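Local coordinates for mundticin KS immunity protein (Enterococcus mundtii, PDB 2ZRR), which contributes to the self-protection of a bacteriocin-producing bacterium, as an antiparallel four-helix bundle that probably guards the cell against its own mundticin KS, at residues 38-43 against 102-107; 58-63 against 80-85. One frame throughout, in Å; residues are numbered along the deposited sequence.

Contact 1: residues 38-43 against 102-107; sequences EVIITE and SKKLKE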
ATOM      1  N   GLU A  38      -8.210   2.096   0.504  1.00 27.06           N
ATOM      2  CA  GLU A  38      -8.333   1.317  -0.724  1.00 26.83           C
ATOM      3  C   GLU A  38      -8.088   2.183  -1.973  1.00 29.66           C
ATOM      4  O   GLU A  38      -7.410   1.764  -2.913  1.00 26.15           O
ATOM      5  CB  GLU A  38      -9.723   0.683  -0.789  1.00 29.10           C
ATOM      6  CG  GLU A  38      -9.886  -0.543   0.079  1.00 18.66           C
ATOM      7  CD  GLU A  38     -11.332  -0.880   0.328  1.00 25.42           C
ATOM      8  OE1 GLU A  38     -12.206  -0.359  -0.387  1.00 26.54           O
ATOM      9  OE2 GLU A  38     -11.604  -1.677   1.247  1.00 28.18           O
ATOM     10  N   VAL A  39      -8.639   3.397  -1.971  1.00 32.14           N
ATOM     11  CA  VAL A  39      -8.472   4.329  -3.091  1.00 28.92           C
ATOM     12  C   VAL A  39      -6.991   4.598  -3.342  1.00 27.34           C
ATOM     13  O   VAL A  39      -6.520   4.488  -4.472  1.00 31.49           O
ATOM     14  CB  VAL A  39      -9.208   5.669  -2.816  1.00 26.43           C
ATOM     15  CG1 VAL A  39      -8.612   6.793  -3.644  1.00 27.06           C
ATOM     16  CG2 VAL A  39     -10.674   5.513  -3.125  1.00 23.48           C
ATOM     17  N   ILE A  40      -6.251   4.935  -2.288  1.00 26.91           N
ATOM     18  CA  ILE A  40      -4.827   5.216  -2.423  1.00 26.11           C
ATOM     19  C   ILE A  40      -4.065   4.018  -3.003  1.00 31.26           C
ATOM     20  O   ILE A  40      -3.185   4.170  -3.856  1.00 30.99           O
ATOM     21  CB  ILE A  40      -4.213   5.593  -1.061  1.00 25.54           C
ATOM     22  CG1 ILE A  40      -4.870   6.860  -0.526  1.00 29.29           C
ATOM     23  CG2 ILE A  40      -2.720   5.820  -1.195  1.00 28.55           C
ATOM     24  CD1 ILE A  40      -4.376   7.250   0.855  1.00 26.74           C
ATOM     25  N   ILE A  41      -4.401   2.821  -2.541  1.00 33.11           N
ATOM     26  CA  ILE A  41      -3.720   1.625  -3.028  1.00 29.45           C
ATOM     27  C   ILE A  41      -4.052   1.399  -4.501  1.00 24.40           C
ATOM     28  O   ILE A  41      -3.172   1.106  -5.309  1.00 27.51           O
ATOM     29  CB  ILE A  41      -4.111   0.382  -2.174  1.00 29.51           C
ATOM     30  CG1 ILE A  41      -3.376   0.444  -0.828  1.00 25.49           C
ATOM     31  CG2 ILE A  41      -3.761  -0.912  -2.919  1.00 27.64           C
ATOM     32  CD1 ILE A  41      -4.198  -0.027   0.356  1.00 32.35           C
ATOM     33  N   THR A  42      -5.319   1.553  -4.852  1.00 27.20           N
ATOM     34  CA  THR A  42      -5.733   1.374  -6.239  1.00 31.66           C
ATOM     35  C   THR A  42      -4.930   2.328  -7.127  1.00 31.21           C
ATOM     36  O   THR A  42      -4.337   1.923  -8.119  1.00 29.45           O
ATOM     37  CB  THR A  42      -7.240   1.656  -6.391  1.00 34.08           C
ATOM     38  OG1 THR A  42      -7.981   0.750  -5.559  1.00 38.38           O
ATOM     39  CG2 THR A  42      -7.677   1.487  -7.828  1.00 31.84           C
ATOM     40  N   GLU A  43      -4.906   3.599  -6.741  1.00 35.09           N
ATOM     41  CA  GLU A  43      -4.176   4.627  -7.476  1.00 33.64           C
ATOM     42  C   GLU A  43      -2.706   4.260  -7.609  1.00 32.63           C
ATOM     43  O   GLU A  43      -2.132   4.332  -8.695  1.00 32.80           O
ATOM     44  CB  GLU A  43      -4.291   5.969  -6.747  1.00 32.21           C
ATOM     45  CG  GLU A  43      -5.687   6.539  -6.756  1.00 28.65           C
ATOM     46  CD  GLU A  43      -5.816   7.760  -5.864  1.00 35.08           C
ATOM     47  OE1 GLU A  43      -4.981   7.924  -4.941  1.00 30.95           O
ATOM     48  OE2 GLU A  43      -6.756   8.553  -6.092  1.00 33.15           O
ATOM     49  N   SER A 102       6.062   7.982  -3.184  1.00 40.44           N
ATOM     50  CA  SER A 102       6.405   7.856  -1.767  1.00 43.94           C
ATOM     51  C   SER A 102       5.440   8.691  -0.926  1.00 44.86           C
ATOM     52  O   SER A 102       5.120   8.331   0.209  1.00 48.13           O
ATOM     53  CB  SER A 102       7.830   8.333  -1.516  1.00 40.53           C
ATOM     54  OG  SER A 102       8.313   9.023  -2.645  1.00 48.09           O
ATOM     55  N   LYS A 103       4.980   9.806  -1.487  1.00 42.38           N
ATOM     56  CA  LYS A 103       4.047  10.673  -0.785  1.00 41.98           C
ATOM     57  C   LYS A 103       2.700   9.989  -0.708  1.00 37.93           C
ATOM     58  O   LYS A 103       1.971  10.151   0.269  1.00 38.79           O
ATOM     59  CB  LYS A 103       3.909  12.017  -1.504  1.00 47.86           C
ATOM     60  CG  LYS A 103       5.010  13.019  -1.156  1.00 56.82           C
ATOM     61  CD  LYS A 103       4.518  14.454  -1.282  1.00 66.36           C
ATOM     62  CE  LYS A 103       4.940  15.072  -2.610  1.00 70.34           C
ATOM     63  NZ  LYS A 103       3.765  15.385  -3.476  1.00 75.12           N
ATOM     64  N   LYS A 104       2.370   9.223  -1.744  1.00 38.56           N
ATOM     65  CA  LYS A 104       1.106   8.491  -1.773  1.00 37.22           C
ATOM     66  C   LYS A 104       1.176   7.403  -0.703  1.00 33.45           C
ATOM     67  O   LYS A 104       0.199   7.143  -0.004  1.00 31.86           O
ATOM     68  CB  LYS A 104       0.890   7.851  -3.145  1.00 35.22           C
ATOM     69  CG  LYS A 104      -0.227   8.469  -3.954  1.00 37.48           C
ATOM     70  CD  LYS A 104      -1.525   8.527  -3.175  1.00 40.22           C
ATOM     71  CE  LYS A 104      -2.627   9.180  -3.995  1.00 41.96           C
ATOM     72  NZ  LYS A 104      -3.008  10.528  -3.489  1.00 38.80           N
ATOM     73  N   LEU A 105       2.346   6.781  -0.581  1.00 35.06           N
ATOM     74  CA  LEU A 105       2.566   5.735   0.411  1.00 42.13           C
ATOM     75  C   LEU A 105       2.474   6.309   1.829  1.00 46.85           C
ATOM     76  O   LEU A 105       1.747   5.782   2.678  1.00 47.76           O
ATOM     77  CB  LEU A 105       3.942   5.093   0.204  1.00 42.02           C
ATOM     78  CG  LEU A 105       4.005   3.772  -0.577  1.00 45.89           C
ATOM     79  CD1 LEU A 105       5.379   3.127  -0.381  1.00 38.11           C
ATOM     80  CD2 LEU A 105       2.895   2.831  -0.111  1.00 41.12           C
ATOM     81  N   LYS A 106       3.219   7.389   2.077  1.00 49.47           N
ATOM     82  CA  LYS A 106       3.235   8.054   3.384  1.00 45.70           C
ATOM     83  C   LYS A 106       1.828   8.499   3.756  1.00 44.15           C
ATOM     84  O   LYS A 106       1.423   8.440   4.921  1.00 42.82           O
ATOM     85  CB  LYS A 106       4.175   9.267   3.350  1.00 49.84           C
ATOM     86  CG  LYS A 106       5.651   8.907   3.191  1.00 54.30           C
ATOM     87  CD  LYS A 106       6.568  10.106   3.412  1.00 57.27           C
ATOM     88  CE  LYS A 106       7.062  10.675   2.083  1.00 61.27           C
ATOM     89  NZ  LYS A 106       8.511  11.032   2.100  1.00 59.54           N
ATOM     90  N   GLU A 107       1.088   8.948   2.748  1.00 42.45           N
ATOM     91  CA  GLU A 107      -0.283   9.397   2.928  1.00 43.18           C
ATOM     92  C   GLU A 107      -1.144   8.181   3.310  1.00 45.24           C
ATOM     93  O   GLU A 107      -2.169   8.303   3.987  1.00 41.90           O
ATOM     94  CB  GLU A 107      -0.758  10.039   1.624  1.00 43.29           C
ATOM     95  CG  GLU A 107      -2.254  10.171   1.452  1.00 52.09           C
ATOM     96  CD  GLU A 107      -2.617  10.699   0.070  1.00 57.35           C
ATOM     97  OE1 GLU A 107      -3.826  10.857  -0.228  1.00 57.14           O
ATOM     98  OE2 GLU A 107      -1.679  10.955  -0.719  1.00 60.74           O
TER
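Ile40 reaches across from helix 33-48 and lays its two branches over different residues of helix 99-109. Its CG2 methyl, set anti to the backbone N (chi1 of -62° for CG1), rests 3.6 Å from Lys104 CD and also meets that residue's main-chain oxygen, while the longer branch carries CD1 to within 3.7 Å of Glu107 CG. A beta-branched isoleucine suits the place, because one short arm and one long arm cover two successive turns of the partner, whose charged residues offer their methylene groups to it. Lys104, whose chain bends at chi2 and again at chi4, brings NZ to 3.1 Å from OE2 of Glu107, meeting the carboxylate on its syn side but 27° out of its plane. The same NZ forms a salt bridge with Glu43, although the position of that glutamate's OE1 is doubtful. One lysine between two glutamates probably offsets their mutual repulsion at the solvent-facing side. The axes run nearly antiparallel, at 159° and 9.9 Å apart, joining the first and last helices of the bundle. Ile40 also touches Leu108 and Ile111, while on the inner side Ile41 packs on Leu68 of helix 55-70 and Leu105 on Ile86 and Ile90 of helix 75-90.

Contact 2: residues 58-63 against 80-85; sequences RKVLGS and SRMNIE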
ATOM      1  N   ARG A  58       4.053  -4.206  -5.518  1.00 30.80           N
ATOM      2  CA  ARG A  58       2.715  -4.327  -6.075  1.00 28.76           C
ATOM      3  C   ARG A  58       2.034  -5.506  -5.407  1.00 30.66           C
ATOM      4  O   ARG A  58       0.829  -5.486  -5.174  1.00 34.34           O
ATOM      5  CB  ARG A  58       2.784  -4.563  -7.582  1.00 34.67           C
ATOM      6  CG  ARG A  58       3.469  -3.457  -8.376  1.00 37.11           C
ATOM      7  CD  ARG A  58       3.387  -3.725  -9.878  1.00 38.45           C
ATOM      8  NE  ARG A  58       2.064  -4.214 -10.269  1.00 41.30           N
ATOM      9  CZ  ARG A  58       1.028  -3.425 -10.529  1.00 43.61           C
ATOM     10  NH1 ARG A  58       1.168  -2.109 -10.441  1.00 50.10           N
ATOM     11  NH2 ARG A  58      -0.147  -3.947 -10.860  1.00 38.92           N
ATOM     12  N   LYS A  59       2.820  -6.532  -5.098  1.00 32.78           N
ATOM     13  CA  LYS A  59       2.301  -7.726  -4.440  1.00 34.53           C
ATOM     14  C   LYS A  59       1.698  -7.351  -3.081  1.00 34.81           C
ATOM     15  O   LYS A  59       0.526  -7.629  -2.817  1.00 36.82           O
ATOM     16  CB  LYS A  59       3.429  -8.754  -4.259  1.00 38.67           C
ATOM     17  CG  LYS A  59       3.029 -10.197  -4.542  1.00 44.83           C
ATOM     18  CD  LYS A  59       2.984 -10.495  -6.037  1.00 47.92           C
ATOM     19  CE  LYS A  59       3.714 -11.787  -6.346  1.00 49.97           C
ATOM     20  NZ  LYS A  59       5.175 -11.687  -6.063  1.00 51.50           N
ATOM     21  N   VAL A  60       2.504  -6.715  -2.228  1.00 33.56           N
ATOM     22  CA  VAL A  60       2.062  -6.282  -0.902  1.00 29.94           C
ATOM     23  C   VAL A  60       0.846  -5.379  -1.035  1.00 28.36           C
ATOM     24  O   VAL A  60      -0.169  -5.570  -0.368  1.00 30.45           O
ATOM     25  CB  VAL A  60       3.156  -5.476  -0.188  1.00 31.30           C
ATOM     26  CG1 VAL A  60       2.596  -4.859   1.091  1.00 29.40           C
ATOM     27  CG2 VAL A  60       4.352  -6.364   0.103  1.00 32.49           C
ATOM     28  N   LEU A  61       0.964  -4.381  -1.900  1.00 30.52           N
ATOM     29  CA  LEU A  61      -0.120  -3.442  -2.128  1.00 29.11           C
ATOM     30  C   LEU A  61      -1.365  -4.184  -2.542  1.00 28.23           C
ATOM     31  O   LEU A  61      -2.448  -3.929  -2.016  1.00 29.51           O
ATOM     32  CB  LEU A  61       0.260  -2.458  -3.227  1.00 29.15           C
ATOM     33  CG  LEU A  61       1.393  -1.504  -2.853  1.00 36.08           C
ATOM     34  CD1 LEU A  61       1.774  -0.660  -4.062  1.00 28.86           C
ATOM     35  CD2 LEU A  61       0.949  -0.623  -1.689  1.00 33.53           C
ATOM     36  N   GLY A  62      -1.204  -5.096  -3.502  1.00 29.94           N
ATOM     37  CA  GLY A  62      -2.330  -5.867  -3.999  1.00 28.90           C
ATOM     38  C   GLY A  62      -2.903  -6.748  -2.913  1.00 27.23           C
ATOM     39  O   GLY A  62      -4.120  -6.873  -2.770  1.00 28.48           O
ATOM     40  N   SER A  63      -2.019  -7.347  -2.128  1.00 28.51           N
ATOM     41  CA  SER A  63      -2.448  -8.215  -1.042  1.00 35.43           C
ATOM     42  C   SER A  63      -3.260  -7.460   0.016  1.00 35.95           C
ATOM     43  O   SER A  63      -4.305  -7.941   0.466  1.00 36.02           O
ATOM     44  CB  SER A  63      -1.235  -8.873  -0.385  1.00 39.71           C
ATOM     45  OG  SER A  63      -1.566  -9.341   0.916  1.00 49.56           O
ATOM     46  N   SER A  80      -1.061  -1.324   9.935  1.00 38.14           N
ATOM     47  CA  SER A  80       0.131  -1.380  10.772  1.00 42.21           C
ATOM     48  C   SER A  80       0.973  -2.582  10.328  1.00 43.96           C
ATOM     49  O   SER A  80       2.208  -2.522  10.298  1.00 41.55           O
ATOM     50  CB  SER A  80      -0.266  -1.526  12.243  1.00 44.40           C
ATOM     51  OG  SER A  80      -1.124  -0.471  12.645  1.00 46.75           O
ATOM     52  N   ARG A  81       0.285  -3.666   9.976  1.00 49.05           N
ATOM     53  CA  ARG A  81       0.933  -4.894   9.516  1.00 51.58           C
ATOM     54  C   ARG A  81       1.496  -4.691   8.107  1.00 51.33           C
ATOM     55  O   ARG A  81       2.543  -5.239   7.749  1.00 51.87           O
ATOM     56  CB  ARG A  81      -0.080  -6.050   9.531  1.00 51.84           C
ATOM     57  CG  ARG A  81      -0.392  -6.553  10.945  1.00 53.70           C
ATOM     58  CD  ARG A  81      -1.613  -7.472  11.020  1.00 52.79           C
ATOM     59  NE  ARG A  81      -1.661  -8.170  12.308  1.00 56.35           N
ATOM     60  CZ  ARG A  81      -2.633  -8.990  12.704  1.00 55.97           C
ATOM     61  NH1 ARG A  81      -3.670  -9.242  11.918  1.00 49.44           N
ATOM     62  NH2 ARG A  81      -2.565  -9.562  13.899  1.00 61.50           N
ATOM     63  N   MET A  82       0.797  -3.885   7.316  1.00 49.09           N
ATOM     64  CA  MET A  82       1.213  -3.601   5.952  1.00 46.59           C
ATOM     65  C   MET A  82       2.413  -2.684   5.957  1.00 47.45           C
ATOM     66  O   MET A  82       3.344  -2.859   5.179  1.00 46.41           O
ATOM     67  CB  MET A  82       0.077  -2.933   5.186  1.00 47.59           C
ATOM     68  CG  MET A  82       0.510  -2.301   3.876  1.00 49.45           C
ATOM     69  SD  MET A  82      -0.807  -1.341   3.113  1.00 46.19           S
ATOM     70  CE  MET A  82      -0.225  -1.298   1.427  1.00 50.90           C
ATOM     71  N   ASN A  83       2.369  -1.691   6.836  1.00 51.95           N
ATOM     72  CA  ASN A  83       3.445  -0.723   6.964  1.00 56.57           C
ATOM     73  C   ASN A  83       4.763  -1.469   7.079  1.00 57.20           C
ATOM     74  O   ASN A  83       5.758  -1.099   6.458  1.00 57.46           O
ATOM     75  CB  ASN A  83       3.216   0.140   8.208  1.00 65.01           C
ATOM     76  CG  ASN A  83       4.352   1.113   8.469  1.00 71.70           C
ATOM     77  OD1 ASN A  83       5.099   1.481   7.559  1.00 76.15           O
ATOM     78  ND2 ASN A  83       4.486   1.537   9.724  1.00 73.75           N
ATOM     79  N   ILE A  84       4.760  -2.531   7.874  1.00 58.17           N
ATOM     80  CA  ILE A  84       5.958  -3.326   8.059  1.00 58.86           C
ATOM     81  C   ILE A  84       6.345  -3.996   6.743  1.00 59.52           C
ATOM     82  O   ILE A  84       7.496  -3.923   6.305  1.00 58.44           O
ATOM     83  CB  ILE A  84       5.725  -4.394   9.139  1.00 62.35           C
ATOM     84  CG1 ILE A  84       5.525  -3.712  10.494  1.00 64.95           C
ATOM     85  CG2 ILE A  84       6.902  -5.356   9.197  1.00 62.71           C
ATOM     86  CD1 ILE A  84       6.637  -2.740  10.867  1.00 65.61           C
ATOM     87  N   GLU A  85       5.370  -4.634   6.107  1.00 59.24           N
ATOM     88  CA  GLU A  85       5.587  -5.320   4.842  1.00 58.13           C
ATOM     89  C   GLU A  85       6.200  -4.450   3.746  1.00 56.23           C
ATOM     90  O   GLU A  85       7.154  -4.863   3.096  1.00 54.08           O
ATOM     91  CB  GLU A  85       4.271  -5.897   4.344  1.00 61.31           C
ATOM     92  CG  GLU A  85       4.286  -7.392   4.191  1.00 66.53           C
ATOM     93  CD  GLU A  85       2.891  -7.964   4.144  1.00 72.28           C
ATOM     94  OE1 GLU A  85       2.404  -8.255   3.030  1.00 74.93           O
ATOM     95  OE2 GLU A  85       2.284  -8.121   5.225  1.00 74.68           O
TER
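An antiparallel helical hairpin of the four-helix bundle brings 58-63 and 80-85 together, their axes 10.3 Å apart and at 172°, almost exactly opposed in direction. Met82 contributes to its buried layer; its CG lies anti to the backbone N (chi1 166°) and its chain stays extended, carrying the terminal methyl across the interface. There CE meets Leu61 CD2 at 3.4 Å, closer than carbons usually pack, so the fit is tight. An unbranched methionine is apt here: its long, slender chain can reach a leucine whose CB points away from the partner helix but whose CD2 methyl turns back to it. Val60 fills the other part of the seam, with CG1 lying 3.8 Å from Glu85 CB and 4.3 Å from Met82 CG. Compact and beta-branched, it fits where the helices come near, its CA 6.8 Å from that of Glu85. The glutamate gives its aliphatic root to the valine, and its OE2 is hydrogen-bonded to Tyr64 OH on helix 55-70, which provides a polar partner beside the apolar seam. Tyr64 also touches Met82. Beyond the hairpin, Leu61 packs on Leu45 and Leu48 of helix 33-48, and Met82 on Leu108 of helix 99-109.

Contacts 1 and 2 draw on all four helices of the bundle, one pairing the first with the last and the other the middle two; their centres lie about 12 Å apart. Along the chain, the hairpin of contact 2 falls between the two halves of contact 1. The layers meet in the core: Ile41 CG2 packs 3.4 Å from Leu61 O, and Ile41 CG1 lies 4.2 Å from Met82 CE. From the other helix of contact 1, Leu105 CD2 comes to 4.3 Å from Leu61 CD2. Ile41 and Leu105 thus face inward, whereas the charges of Glu43, Lys104 and Glu107 lie on the more exposed side of contact 1. Leu108 of helix 99-109 touches residues of both contacts: Ile40, Ile41 and Met82.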